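Local atomic coordinates of fatty acid amide hydrolase (Candida albicans, PDB entry 6KVR), a protein that probably hydrolyses amides of monocarboxylic acids, fatty acid amides among them, to the free carboxylate and ammonia, as an enzyme of the amidase signature family. Residues Phe104-Ala108 against Ile126-Leu130; Arg301-Asp305 against Gly567-Tyr571; Ser2-Phe8 against Lys522-Leu526; Ala388-His393 against Asn480-Leu486. One frame throughout, in Å; residues are numbered along the deposited sequence.

Contacts 3 and 4 are neighbours on one side of the chain's centre; contact 1 is on the opposite side from both. Contact 1 joins two helices consecutive but for the short strand 123-124, and closes before contact 2 opens; their centres are about 23 Å apart. Contact 2 ties the C-terminal tail to the start of helix 303-317, just after strand 295-300 of the central mixed sheet. Contact 3 pins the N-terminus on helix 522-529, so contacts 2 and 3 alternate along the chain, centres about 37 Å apart. Contact 4 falls within both spans. Its centre is about 17 Å from that of contact 3, and the two touch through L523, which packs on Y389 and N480. Both chain ends are thus fastened to the body, and contact 4 borders the predicted active site.

Contact 1. Residues Phe104-Ala108 against Ile126-Leu130; sequences FKAFA and IDEGL
This is an antiparallel helix-helix contact at the periphery of the fold, between helix 100-118 and the first turn of helix 126-143, with strand 123-124 in between. Both segments are regular alpha helix. Their axes run at 163° and approach to 10.7 Å, with F104 facing L130 (CA-CA 7.0 Å) and A108 facing I126 (CA-CA 6.6 Å).

F104 does most of the filling. Its CA-CB bond points toward the other helix, and with chi1 t (175°) and chi2 75° the ring lies against the backbone at G129: CZ is 3.5 Å from G129 C, which sits over one ring face, while I126 O lies at the ring edge, 3.5 Å from CZ. F104 CE2 reaches 3.4 Å from L130 N and 4.1 Å from both I126 CG2 and L130 CB. G129 has to be bare here, because a CB would fall 2.4 Å from F104 CZ. One turn on, A108 CB meets I126 CG2 at 4.0 Å. On the exposed flank the aliphatic part of K105 covers L130, CE to CD1 4.2 Å.

Y198 packs edge-to-face with F104 and also touches I126. No polar bond links the segments, and the predicted catalytic residues are elsewhere. What remains is apolar packing of an antiparallel helical hairpin, an aromatic side chain seated over a glycine of its partner helix.

Contact 2. Residues Arg301-Asp305 against Gly567-Tyr571; sequences RSIDD and GVDLY
The C-terminal tail G567-Y571 runs without regular structure past the start of helix 303-317, coming closest where L570 faces R301 (CA-CA 5.8 Å). G567 (phi 70°) ends helix 552-565 in a Schellman motif. The tail then extends through V568 and D569 and bends at L570 (psi -13°), where a weak bond runs from Y571 N to D569 OD1 (3.3 Å). Opposite it, S302 is extended (phi/psi -153°/152°) before the helix starts at I303.

R301, chi1 m and chi2 t, lays CB 4.0 Å from L570 CB. Its NH1 gives a weak bond to L570 O (3.4 Å), but its main partner is D83, in a salt bridge; NH2 bonds weakly to T82 O and passes 3.6 Å from Y571 CD1, which lies over one face of the guanidinium.

S302 is the N-cap: its OG accepts weakly from D305 N (3.3 Å) and donates weakly to Y571 OH (3.2 Å). The last side chain of the protein is thereby docked on the capped end of a helix that directly follows strand 295-300 of the central sheet.

Y571, chi1 m, brings its hydroxyl to a water that accepts from Y571 OH (2.8 Å) and R301 N (2.9 Å) and donates to D305 OD1 (2.8 Å). D305 is further satisfied by A86 N at OD1 and T87 OG1 at OD2.

Contact 3. Residues Ser2-Phe8 against Lys522-Leu526; sequences SVSYETF and KLEQL
S2-S4 is extended, with phi/psi of -91°/132° at V3, and then turns into a 3-10 segment at Y5-F8, where F8 N bonds to Y5 O (3.1 Å) and T7 N more weakly to S4 O (3.3 Å). K522-L526 is regular helix, L526 N to K522 O 2.8 Å. The backbones are nearest at V3 and L526, CA-CA 5.3 Å.

V3, chi1 t, points at the helix: CG1 packs 3.9 Å from L526 CB, while CG2 lies 3.6 Å from K522 O and 3.8 Å from Q525 OE1. F8, chi1 m, sets its CZ 3.9 Å from K522 CB and 4.3 Å from L523 CB, with CE1 4.2 Å from L526 CD2; L523 N, 3.9 Å from CZ, lies at the ring edge. K522 lends only its aliphatic part, its end leading away. S2 CA comes 3.7 Å from Q525 NE2, whose strongest partner is E529 and which also bonds weakly to M1 O.

Elsewhere, W421 of helix 417-423 meets F8 edge-to-face, and K417 of the same helix makes a cation-pi contact with Y5. Between the segments themselves the chemistry is mainly apolar: V3 and F8 rest on one helix face, so the N-terminal arm is held at the protein surface by hydrophobic docking, at a distance from the predicted catalytic residues.

Contact 4. Residues Ala388-His393 against Asn480-Leu486; sequences AYETVH and NWSYTSL
Beside the predicted active site, the N-terminal start of helix 482-490 packs on helix 385-397: the side chain of W481 lies about 4 Å from G255, a predicted substrate-binding residue, and about 6 Å from S257, the predicted acyl-ester nucleophile (nearest atoms). The axes cross at 71°, 9.8 Å apart, with Y389 nearest S482 (CA-CA 6.1 Å) and A388 nearest L486 (CA-CA 6.4 Å).

N480 OD1 accepts from S482 N (3.0 Å), an Asx turn leading into the helix, with W481 in the N-cap position. Y389, chi1 t, lays CD1 3.8 Å from S482 CB and CE1 3.9 Å from N480 OD1. A388 CB meets L486 CD1 at 3.8 Å, and V392 CG1 lies 4.0 Å from S485 OG.

H393, chi1 m, is fixed by ND1 donating to Y389 O (2.9 Å), which sets CE1 3.8 Å from S485 OG and NE2 4.3 Å from W481 CB. A water completes the link: it accepts from W481 N (3.0 Å) and bonds to H393 NE2 (2.8 Å) and Y389 OH (2.7 Å).

Y425 packs edge-to-face on both H393 and W481, and T484 OG1 bonds to G255 O. The helix crossing, with a water bridging to the W481 N-cap position, thus lies beside the predicted substrate site and probable Ser-Ser-Lys centre of an amidase signature enzyme.

Contact 1. Residues Phe104-Ala108 against Ile126-Leu130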
loop_
_atom_site.group_PDB
_atom_site.type_symbol
_atom_site.label_atom_id
_atom_site.label_comp_id
_atom_site.label_asym_id
_atom_site.label_seq_id
_atom_site.Cartn_x
_atom_site.Cartn_y
_atom_site.Cartn_z
ATOM N N PHE A 104 26.213 23.262 15.894
ATOM C CA PHE A 104 25.865 22.187 16.817
ATOM C C PHE A 104 25.858 22.657 18.267
ATOM O O PHE A 104 24.953 22.310 19.036
ATOM C CB PHE A 104 26.837 21.024 16.658
ATOM C CG PHE A 104 26.610 19.931 17.655
ATOM C CD1 PHE A 104 25.534 19.067 17.516
ATOM C CD2 PHE A 104 27.439 19.796 18.751
ATOM C CE1 PHE A 104 25.324 18.076 18.439
ATOM C CE2 PHE A 104 27.230 18.809 19.676
ATOM C CZ PHE A 104 26.170 17.949 19.532
ATOM N N LYS A 105 26.879 23.419 18.669
ATOM C CA LYS A 105 27.019 23.805 20.072
ATOM C C LYS A 105 25.861 24.684 20.529
ATOM O O LYS A 105 25.441 24.612 21.692
ATOM C CB LYS A 105 28.348 24.530 20.286
ATOM C CG LYS A 105 29.574 23.744 19.851
ATOM C CD LYS A 105 30.847 24.295 20.476
ATOM C CE LYS A 105 31.650 23.211 21.163
ATOM N NZ LYS A 105 31.037 22.874 22.482
ATOM N N ALA A 106 25.339 25.531 19.636
ATOM C CA ALA A 106 24.182 26.339 20.005
ATOM C C ALA A 106 22.975 25.452 20.276
ATOM O O ALA A 106 22.370 25.518 21.353
ATOM C CB ALA A 106 23.877 27.359 18.912
ATOM N N PHE A 107 22.640 24.578 19.317
ATOM C CA PHE A 107 21.513 23.672 19.492
ATOM C C PHE A 107 21.729 22.741 20.678
ATOM O O PHE A 107 20.796 22.474 21.447
ATOM C CB PHE A 107 21.284 22.878 18.202
ATOM C CG PHE A 107 20.537 23.646 17.159
ATOM C CD1 PHE A 107 19.164 23.809 17.258
ATOM C CD2 PHE A 107 21.206 24.225 16.088
ATOM C CE1 PHE A 107 18.476 24.528 16.312
ATOM C CE2 PHE A 107 20.525 24.949 15.139
ATOM C CZ PHE A 107 19.153 25.098 15.244
ATOM N N ALA A 108 22.956 22.254 20.859
ATOM C CA ALA A 108 23.243 21.374 21.987
ATOM C C ALA A 108 22.968 22.077 23.316
ATOM O O ALA A 108 22.365 21.496 24.234
ATOM C CB ALA A 108 24.697 20.899 21.917
ATOM N N ILE A 126 25.901 14.389 23.731
ATOM C CA ILE A 126 26.396 15.641 23.160
ATOM C C ILE A 126 27.817 15.462 22.644
ATOM O O ILE A 126 28.186 16.011 21.599
ATOM C CB ILE A 126 26.307 16.774 24.207
ATOM C CG1 ILE A 126 24.863 16.969 24.685
ATOM C CG2 ILE A 126 26.859 18.082 23.652
ATOM C CD1 ILE A 126 23.865 17.164 23.565
ATOM N N ASP A 127 28.635 14.688 23.369
ATOM C CA ASP A 127 30.021 14.461 22.964
ATOM C C ASP A 127 30.102 13.760 21.607
ATOM O O ASP A 127 30.868 14.178 20.725
ATOM C CB ASP A 127 30.748 13.657 24.043
ATOM C CG ASP A 127 30.010 12.369 24.412
ATOM O OD1 ASP A 127 30.589 11.524 25.147
ATOM O OD2 ASP A 127 28.848 12.201 23.974
ATOM N N GLU A 128 29.313 12.692 21.414
ATOM C CA GLU A 128 29.291 12.044 20.108
ATOM C C GLU A 128 28.778 12.995 19.045
ATOM O O GLU A 128 29.269 12.997 17.913
ATOM C CB GLU A 128 28.427 10.790 20.143
ATOM C CG GLU A 128 28.867 9.732 21.135
ATOM C CD GLU A 128 27.876 8.585 21.192
ATOM O OE1 GLU A 128 27.336 8.226 20.125
ATOM O OE2 GLU A 128 27.623 8.056 22.292
ATOM N N GLY A 129 27.771 13.801 19.385
ATOM C CA GLY A 129 27.309 14.812 18.453
ATOM C C GLY A 129 28.428 15.743 18.026
ATOM O O GLY A 129 28.586 16.032 16.836
ATOM N N LEU A 130 29.240 16.196 18.989
ATOM C CA LEU A 130 30.347 17.101 18.677
ATOM C C LEU A 130 31.311 16.469 17.674
ATOM O O LEU A 130 31.705 17.102 16.685
ATOM C CB LEU A 130 31.078 17.495 19.970
ATOM C CG LEU A 130 32.237 18.482 19.769
ATOM C CD1 LEU A 130 31.767 19.693 18.960
ATOM C CD2 LEU A 130 32.906 18.908 21.096
#

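Contact 2. Residues Arg301-Asp305 against Gly567-Tyr571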
loop_
_atom_site.group_PDB
_atom_site.type_symbol
_atom_site.label_atom_id
_atom_site.label_comp_id
_atom_site.label_asym_id
_atom_site.label_seq_id
_atom_site.Cartn_x
_atom_site.Cartn_y
_atom_site.Cartn_z
ATOM N N ARG A 301 10.001 24.175 13.183
ATOM C CA ARG A 301 9.437 25.486 13.448
ATOM C C ARG A 301 9.218 26.301 12.182
ATOM O O ARG A 301 8.953 27.503 12.281
ATOM C CB ARG A 301 10.313 26.248 14.439
ATOM C CG ARG A 301 10.235 25.647 15.844
ATOM C CD ARG A 301 10.812 26.587 16.870
ATOM N NE ARG A 301 12.250 26.677 16.692
ATOM C CZ ARG A 301 12.981 27.719 17.065
ATOM N NH1 ARG A 301 12.438 28.756 17.693
ATOM N NH2 ARG A 301 14.285 27.720 16.800
ATOM N N SER A 302 9.297 25.681 11.001
ATOM C CA SER A 302 8.855 26.343 9.780
ATOM C C SER A 302 8.415 25.304 8.752
ATOM O O SER A 302 8.901 24.171 8.735
ATOM C CB SER A 302 9.946 27.240 9.181
ATOM O OG SER A 302 10.985 26.476 8.616
ATOM N N ILE A 303 7.490 25.711 7.886
ATOM C CA ILE A 303 7.015 24.803 6.849
ATOM C C ILE A 303 8.103 24.531 5.814
ATOM O O ILE A 303 8.188 23.413 5.291
ATOM C CB ILE A 303 5.733 25.363 6.213
ATOM C CG1 ILE A 303 4.763 25.755 7.325
ATOM C CG2 ILE A 303 5.121 24.358 5.233
ATOM C CD1 ILE A 303 4.018 24.593 7.939
ATOM N N ASP A 304 8.949 25.525 5.504
ATOM C CA ASP A 304 10.112 25.293 4.643
ATOM C C ASP A 304 10.912 24.086 5.110
ATOM O O ASP A 304 11.379 23.279 4.297
ATOM C CB ASP A 304 11.059 26.502 4.639
ATOM C CG ASP A 304 10.385 27.799 4.264
ATOM O OD1 ASP A 304 9.306 27.771 3.636
ATOM O OD2 ASP A 304 10.961 28.857 4.611
ATOM N N ASP A 305 11.104 23.974 6.421
ATOM C CA ASP A 305 11.908 22.895 6.975
ATOM C C ASP A 305 11.236 21.538 6.765
ATOM O O ASP A 305 11.877 20.595 6.286
ATOM C CB ASP A 305 12.177 23.197 8.445
ATOM C CG ASP A 305 13.242 24.278 8.608
ATOM O OD1 ASP A 305 13.710 24.515 9.733
ATOM O OD2 ASP A 305 13.649 24.859 7.557
ATOM N N GLY A 567 0.834 35.414 9.509
ATOM C CA GLY A 567 1.947 36.046 10.185
ATOM C C GLY A 567 2.644 35.180 11.212
ATOM O O GLY A 567 3.243 35.713 12.154
ATOM N N VAL A 568 2.609 33.860 11.052
ATOM C CA VAL A 568 3.200 32.970 12.045
ATOM C C VAL A 568 4.710 32.900 11.832
ATOM O O VAL A 568 5.180 32.456 10.778
ATOM C CB VAL A 568 2.562 31.573 11.982
ATOM C CG1 VAL A 568 3.288 30.620 12.924
ATOM C CG2 VAL A 568 1.068 31.659 12.326
ATOM N N ASP A 569 5.473 33.346 12.830
ATOM C CA ASP A 569 6.936 33.262 12.813
ATOM C C ASP A 569 7.359 32.688 14.163
ATOM O O ASP A 569 7.433 33.417 15.153
ATOM C CB ASP A 569 7.582 34.633 12.544
ATOM C CG ASP A 569 9.058 34.528 12.073
ATOM O OD1 ASP A 569 9.798 33.624 12.543
ATOM O OD2 ASP A 569 9.472 35.344 11.212
ATOM N N LEU A 570 7.633 31.381 14.198
ATOM C CA LEU A 570 7.977 30.684 15.433
ATOM C C LEU A 570 9.396 30.958 15.883
ATOM O O LEU A 570 9.737 30.639 17.029
ATOM C CB LEU A 570 7.780 29.170 15.275
ATOM C CG LEU A 570 6.370 28.749 14.847
ATOM C CD1 LEU A 570 6.188 27.253 14.985
ATOM C CD2 LEU A 570 5.364 29.493 15.693
ATOM N N TYR A 571 10.219 31.536 15.017
ATOM C CA TYR A 571 11.548 32.004 15.393
ATOM C C TYR A 571 11.452 33.374 16.071
ATOM O O TYR A 571 12.468 33.944 16.469
ATOM C CB TYR A 571 12.451 32.057 14.154
ATOM C CG TYR A 571 12.479 30.743 13.403
ATOM C CD1 TYR A 571 13.059 29.610 13.973
ATOM C CD2 TYR A 571 11.910 30.625 12.139
ATOM C CE1 TYR A 571 13.095 28.398 13.296
ATOM C CE2 TYR A 571 11.929 29.409 11.450
ATOM C CZ TYR A 571 12.525 28.300 12.040
ATOM O OH TYR A 571 12.552 27.096 11.377
HETATM O O HOH W 1 12.833 24.530 12.443
#

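Contact 3. Residues Ser2-Phe8 against Lys522-Leu526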
loop_
_atom_site.group_PDB
_atom_site.type_symbol
_atom_site.label_atom_id
_atom_site.label_comp_id
_atom_site.label_asym_id
_atom_site.label_seq_id
_atom_site.Cartn_x
_atom_site.Cartn_y
_atom_site.Cartn_z
ATOM N N SER A 2 -20.472 12.928 37.039
ATOM C CA SER A 2 -19.126 13.176 36.513
ATOM C C SER A 2 -18.447 11.863 36.133
ATOM O O SER A 2 -18.577 10.855 36.828
ATOM C CB SER A 2 -18.258 13.937 37.523
ATOM O OG SER A 2 -17.502 13.061 38.354
ATOM N N VAL A 3 -17.735 11.875 35.012
ATOM C CA VAL A 3 -17.222 10.648 34.411
ATOM C C VAL A 3 -15.831 10.368 34.957
ATOM O O VAL A 3 -14.977 11.260 34.999
ATOM C CB VAL A 3 -17.203 10.747 32.873
ATOM C CG1 VAL A 3 -16.595 9.495 32.266
ATOM C CG2 VAL A 3 -18.605 10.998 32.318
ATOM N N SER A 4 -15.604 9.131 35.382
ATOM C CA SER A 4 -14.273 8.652 35.720
ATOM C C SER A 4 -13.828 7.653 34.659
ATOM O O SER A 4 -14.633 6.847 34.177
ATOM C CB SER A 4 -14.251 8.013 37.116
ATOM O OG SER A 4 -14.253 6.595 37.047
ATOM N N TYR A 5 -12.543 7.714 34.295
ATOM C CA TYR A 5 -12.039 6.894 33.199
ATOM C C TYR A 5 -12.166 5.393 33.478
ATOM O O TYR A 5 -12.250 4.606 32.521
ATOM C CB TYR A 5 -10.584 7.284 32.895
ATOM C CG TYR A 5 -9.548 6.550 33.717
ATOM C CD1 TYR A 5 -9.375 6.830 35.069
ATOM C CD2 TYR A 5 -8.747 5.569 33.144
ATOM C CE1 TYR A 5 -8.414 6.151 35.828
ATOM C CE2 TYR A 5 -7.791 4.879 33.899
ATOM C CZ TYR A 5 -7.631 5.177 35.234
ATOM O OH TYR A 5 -6.685 4.500 35.976
ATOM N N GLU A 6 -12.227 4.979 34.759
ATOM C CA GLU A 6 -12.259 3.552 35.092
ATOM C C GLU A 6 -13.512 2.839 34.584
ATOM O O GLU A 6 -13.471 1.620 34.387
ATOM C CB GLU A 6 -12.148 3.333 36.608
ATOM C CG GLU A 6 -10.790 3.657 37.194
ATOM C CD GLU A 6 -10.765 5.026 37.852
ATOM O OE1 GLU A 6 -11.675 5.841 37.569
ATOM O OE2 GLU A 6 -9.841 5.289 38.654
ATOM N N THR A 7 -14.627 3.547 34.377
ATOM C CA THR A 7 -15.814 2.868 33.860
ATOM C C THR A 7 -15.665 2.428 32.402
ATOM O O THR A 7 -16.490 1.642 31.925
ATOM C CB THR A 7 -17.068 3.752 34.013
ATOM O OG1 THR A 7 -17.123 4.724 32.966
ATOM C CG2 THR A 7 -17.066 4.478 35.353
ATOM N N PHE A 8 -14.635 2.894 31.685
ATOM C CA PHE A 8 -14.375 2.385 30.337
ATOM C C PHE A 8 -13.549 1.107 30.326
ATOM O O PHE A 8 -13.462 0.467 29.271
ATOM C CB PHE A 8 -13.632 3.419 29.491
ATOM C CG PHE A 8 -14.444 4.629 29.156
ATOM C CD1 PHE A 8 -14.542 5.683 30.050
ATOM C CD2 PHE A 8 -15.096 4.723 27.937
ATOM C CE1 PHE A 8 -15.283 6.802 29.740
ATOM C CE2 PHE A 8 -15.835 5.840 27.625
ATOM C CZ PHE A 8 -15.938 6.877 28.539
ATOM N N LYS A 522 -20.406 9.624 27.236
ATOM C CA LYS A 522 -19.612 9.804 28.445
ATOM C C LYS A 522 -18.243 10.386 28.105
ATOM O O LYS A 522 -17.713 11.224 28.851
ATOM C CB LYS A 522 -19.454 8.477 29.190
ATOM C CG LYS A 522 -20.695 7.963 29.929
ATOM C CD LYS A 522 -20.295 6.826 30.860
ATOM C CE LYS A 522 -21.486 6.158 31.539
ATOM N NZ LYS A 522 -21.931 4.933 30.814
ATOM N N LEU A 523 -17.656 9.952 26.977
ATOM C CA LEU A 523 -16.345 10.454 26.578
ATOM C C LEU A 523 -16.372 11.960 26.344
ATOM O O LEU A 523 -15.461 12.677 26.777
ATOM C CB LEU A 523 -15.864 9.722 25.326
ATOM C CG LEU A 523 -14.485 10.080 24.738
ATOM C CD1 LEU A 523 -13.377 9.916 25.763
ATOM C CD2 LEU A 523 -14.169 9.234 23.485
ATOM N N GLU A 524 -17.409 12.463 25.665
ATOM C CA GLU A 524 -17.491 13.901 25.447
ATOM C C GLU A 524 -17.557 14.644 26.767
ATOM O O GLU A 524 -16.934 15.700 26.920
ATOM C CB GLU A 524 -18.699 14.269 24.575
ATOM C CG GLU A 524 -18.631 15.729 24.096
ATOM C CD GLU A 524 -19.794 16.123 23.197
ATOM O OE1 GLU A 524 -20.873 15.516 23.335
ATOM O OE2 GLU A 524 -19.630 17.032 22.356
ATOM N N GLN A 525 -18.309 14.105 27.734
ATOM C CA GLN A 525 -18.437 14.761 29.032
ATOM C C GLN A 525 -17.114 14.729 29.787
ATOM O O GLN A 525 -16.683 15.739 30.358
ATOM C CB GLN A 525 -19.533 14.089 29.860
ATOM C CG GLN A 525 -19.834 14.845 31.139
ATOM C CD GLN A 525 -20.757 14.098 32.071
ATOM O OE1 GLN A 525 -21.538 13.265 31.645
ATOM N NE2 GLN A 525 -20.658 14.392 33.356
ATOM N N LEU A 526 -16.471 13.559 29.816
ATOM C CA LEU A 526 -15.146 13.444 30.412
ATOM C C LEU A 526 -14.207 14.534 29.887
ATOM O O LEU A 526 -13.606 15.290 30.665
ATOM C CB LEU A 526 -14.592 12.048 30.127
ATOM C CG LEU A 526 -13.173 11.701 30.571
ATOM C CD1 LEU A 526 -12.933 12.042 32.046
ATOM C CD2 LEU A 526 -12.916 10.225 30.299
#

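Contact 4. Residues Ala388-His393 against Asn480-Leu486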
loop_
_atom_site.group_PDB
_atom_site.type_symbol
_atom_site.label_atom_id
_atom_site.label_comp_id
_atom_site.label_asym_id
_atom_site.label_seq_id
_atom_site.Cartn_x
_atom_site.Cartn_y
_atom_site.Cartn_z
ATOM N N ALA A 388 -15.968 5.753 11.771
ATOM C CA ALA A 388 -14.523 5.844 11.604
ATOM C C ALA A 388 -13.813 5.681 12.942
ATOM O O ALA A 388 -12.841 4.925 13.047
ATOM C CB ALA A 388 -14.137 7.167 10.944
ATOM N N TYR A 389 -14.325 6.334 13.987
ATOM C CA TYR A 389 -13.696 6.265 15.305
ATOM C C TYR A 389 -13.727 4.848 15.855
ATOM O O TYR A 389 -12.707 4.332 16.325
ATOM C CB TYR A 389 -14.392 7.228 16.268
ATOM C CG TYR A 389 -13.839 7.194 17.676
ATOM C CD1 TYR A 389 -12.691 7.906 18.014
ATOM C CD2 TYR A 389 -14.464 6.444 18.677
ATOM C CE1 TYR A 389 -12.190 7.894 19.314
ATOM C CE2 TYR A 389 -13.959 6.419 19.988
ATOM C CZ TYR A 389 -12.821 7.140 20.297
ATOM O OH TYR A 389 -12.307 7.111 21.589
ATOM N N GLU A 390 -14.890 4.193 15.773
ATOM C CA GLU A 390 -15.031 2.837 16.291
ATOM C C GLU A 390 -14.202 1.847 15.492
ATOM O O GLU A 390 -13.588 0.936 16.063
ATOM C CB GLU A 390 -16.500 2.399 16.269
ATOM C CG GLU A 390 -17.294 2.872 17.475
ATOM C CD GLU A 390 -18.795 2.941 17.213
ATOM O OE1 GLU A 390 -19.514 3.535 18.048
ATOM O OE2 GLU A 390 -19.262 2.382 16.191
ATOM N N THR A 391 -14.185 1.987 14.164
ATOM C CA THR A 391 -13.429 1.035 13.360
ATOM C C THR A 391 -11.939 1.143 13.651
ATOM O O THR A 391 -11.260 0.129 13.839
ATOM C CB THR A 391 -13.701 1.244 11.865
ATOM O OG1 THR A 391 -15.102 1.104 11.613
ATOM C CG2 THR A 391 -12.940 0.194 11.041
ATOM N N VAL A 392 -11.406 2.366 13.707
ATOM C CA VAL A 392 -9.966 2.468 13.892
ATOM C C VAL A 392 -9.574 2.039 15.302
ATOM O O VAL A 392 -8.534 1.399 15.498
ATOM C CB VAL A 392 -9.461 3.883 13.549
ATOM C CG1 VAL A 392 -9.709 4.894 14.692
ATOM C CG2 VAL A 392 -7.968 3.806 13.153
ATOM N N HIS A 393 -10.423 2.300 16.294
ATOM C CA HIS A 393 -10.064 1.869 17.640
ATOM C C HIS A 393 -10.185 0.360 17.806
ATOM O O HIS A 393 -9.448 -0.223 18.606
ATOM C CB HIS A 393 -10.879 2.626 18.688
ATOM C CG HIS A 393 -10.358 4.012 18.928
ATOM N ND1 HIS A 393 -10.329 4.974 17.940
ATOM C CD2 HIS A 393 -9.717 4.549 19.991
ATOM C CE1 HIS A 393 -9.752 6.069 18.408
ATOM N NE2 HIS A 393 -9.371 5.836 19.652
ATOM N N ASN A 480 -9.688 11.322 24.201
ATOM C CA ASN A 480 -10.332 11.277 22.896
ATOM C C ASN A 480 -9.340 11.634 21.795
ATOM O O ASN A 480 -8.839 12.767 21.746
ATOM C CB ASN A 480 -11.517 12.235 22.848
ATOM C CG ASN A 480 -12.016 12.440 21.450
ATOM O OD1 ASN A 480 -12.258 11.478 20.728
ATOM N ND2 ASN A 480 -12.133 13.689 21.040
ATOM N N TRP A 481 -9.111 10.697 20.879
ATOM C CA TRP A 481 -8.245 10.914 19.722
ATOM C C TRP A 481 -9.010 11.232 18.420
ATOM O O TRP A 481 -8.393 11.272 17.342
ATOM C CB TRP A 481 -7.388 9.674 19.476
ATOM C CG TRP A 481 -6.504 9.219 20.594
ATOM C CD1 TRP A 481 -6.410 9.740 21.858
ATOM C CD2 TRP A 481 -5.591 8.113 20.544
ATOM N NE1 TRP A 481 -5.487 9.028 22.594
ATOM C CE2 TRP A 481 -4.973 8.024 21.812
ATOM C CE3 TRP A 481 -5.234 7.194 19.544
ATOM C CZ2 TRP A 481 -3.999 7.064 22.104
ATOM C CZ3 TRP A 481 -4.273 6.231 19.840
ATOM C CH2 TRP A 481 -3.663 6.182 21.114
ATOM N N SER A 482 -10.330 11.433 18.483
ATOM C CA SER A 482 -11.129 11.418 17.257
ATOM C C SER A 482 -10.641 12.436 16.224
ATOM O O SER A 482 -10.715 12.170 15.014
ATOM C CB SER A 482 -12.608 11.663 17.588
ATOM O OG SER A 482 -12.783 12.940 18.184
ATOM N N TYR A 483 -10.110 13.585 16.672
ATOM C CA TYR A 483 -9.747 14.643 15.736
ATOM C C TYR A 483 -8.496 14.300 14.929
ATOM O O TYR A 483 -8.357 14.765 13.788
ATOM C CB TYR A 483 -9.593 15.975 16.488
ATOM C CG TYR A 483 -10.944 16.625 16.720
ATOM C CD1 TYR A 483 -11.580 17.336 15.704
ATOM C CD2 TYR A 483 -11.624 16.454 17.923
ATOM C CE1 TYR A 483 -12.834 17.900 15.907
ATOM C CE2 TYR A 483 -12.870 17.005 18.133
ATOM C CZ TYR A 483 -13.471 17.729 17.129
ATOM O OH TYR A 483 -14.714 18.273 17.349
ATOM N N THR A 484 -7.590 13.481 15.473
ATOM C CA THR A 484 -6.431 13.024 14.702
ATOM C C THR A 484 -6.627 11.636 14.113
ATOM O O THR A 484 -6.191 11.378 12.981
ATOM C CB THR A 484 -5.158 12.996 15.553
ATOM O OG1 THR A 484 -5.444 12.397 16.826
ATOM C CG2 THR A 484 -4.560 14.404 15.734
ATOM N N SER A 485 -7.282 10.732 14.848
ATOM C CA SER A 485 -7.352 9.356 14.385
ATOM C C SER A 485 -8.174 9.223 13.109
ATOM O O SER A 485 -7.983 8.254 12.369
ATOM C CB SER A 485 -7.912 8.445 15.483
ATOM O OG SER A 485 -9.274 8.724 15.746
ATOM N N LEU A 486 -9.064 10.181 12.828
ATOM C CA LEU A 486 -9.820 10.154 11.576
ATOM C C LEU A 486 -8.891 10.125 10.366
ATOM O O LEU A 486 -9.108 9.358 9.420
ATOM C CB LEU A 486 -10.746 11.369 11.496
ATOM C CG LEU A 486 -11.482 11.570 10.171
ATOM C CD1 LEU A 486 -12.450 10.405 9.907
ATOM C CD2 LEU A 486 -12.189 12.954 10.086
HETATM O O HOH W 2 -9.744 7.864 21.496
#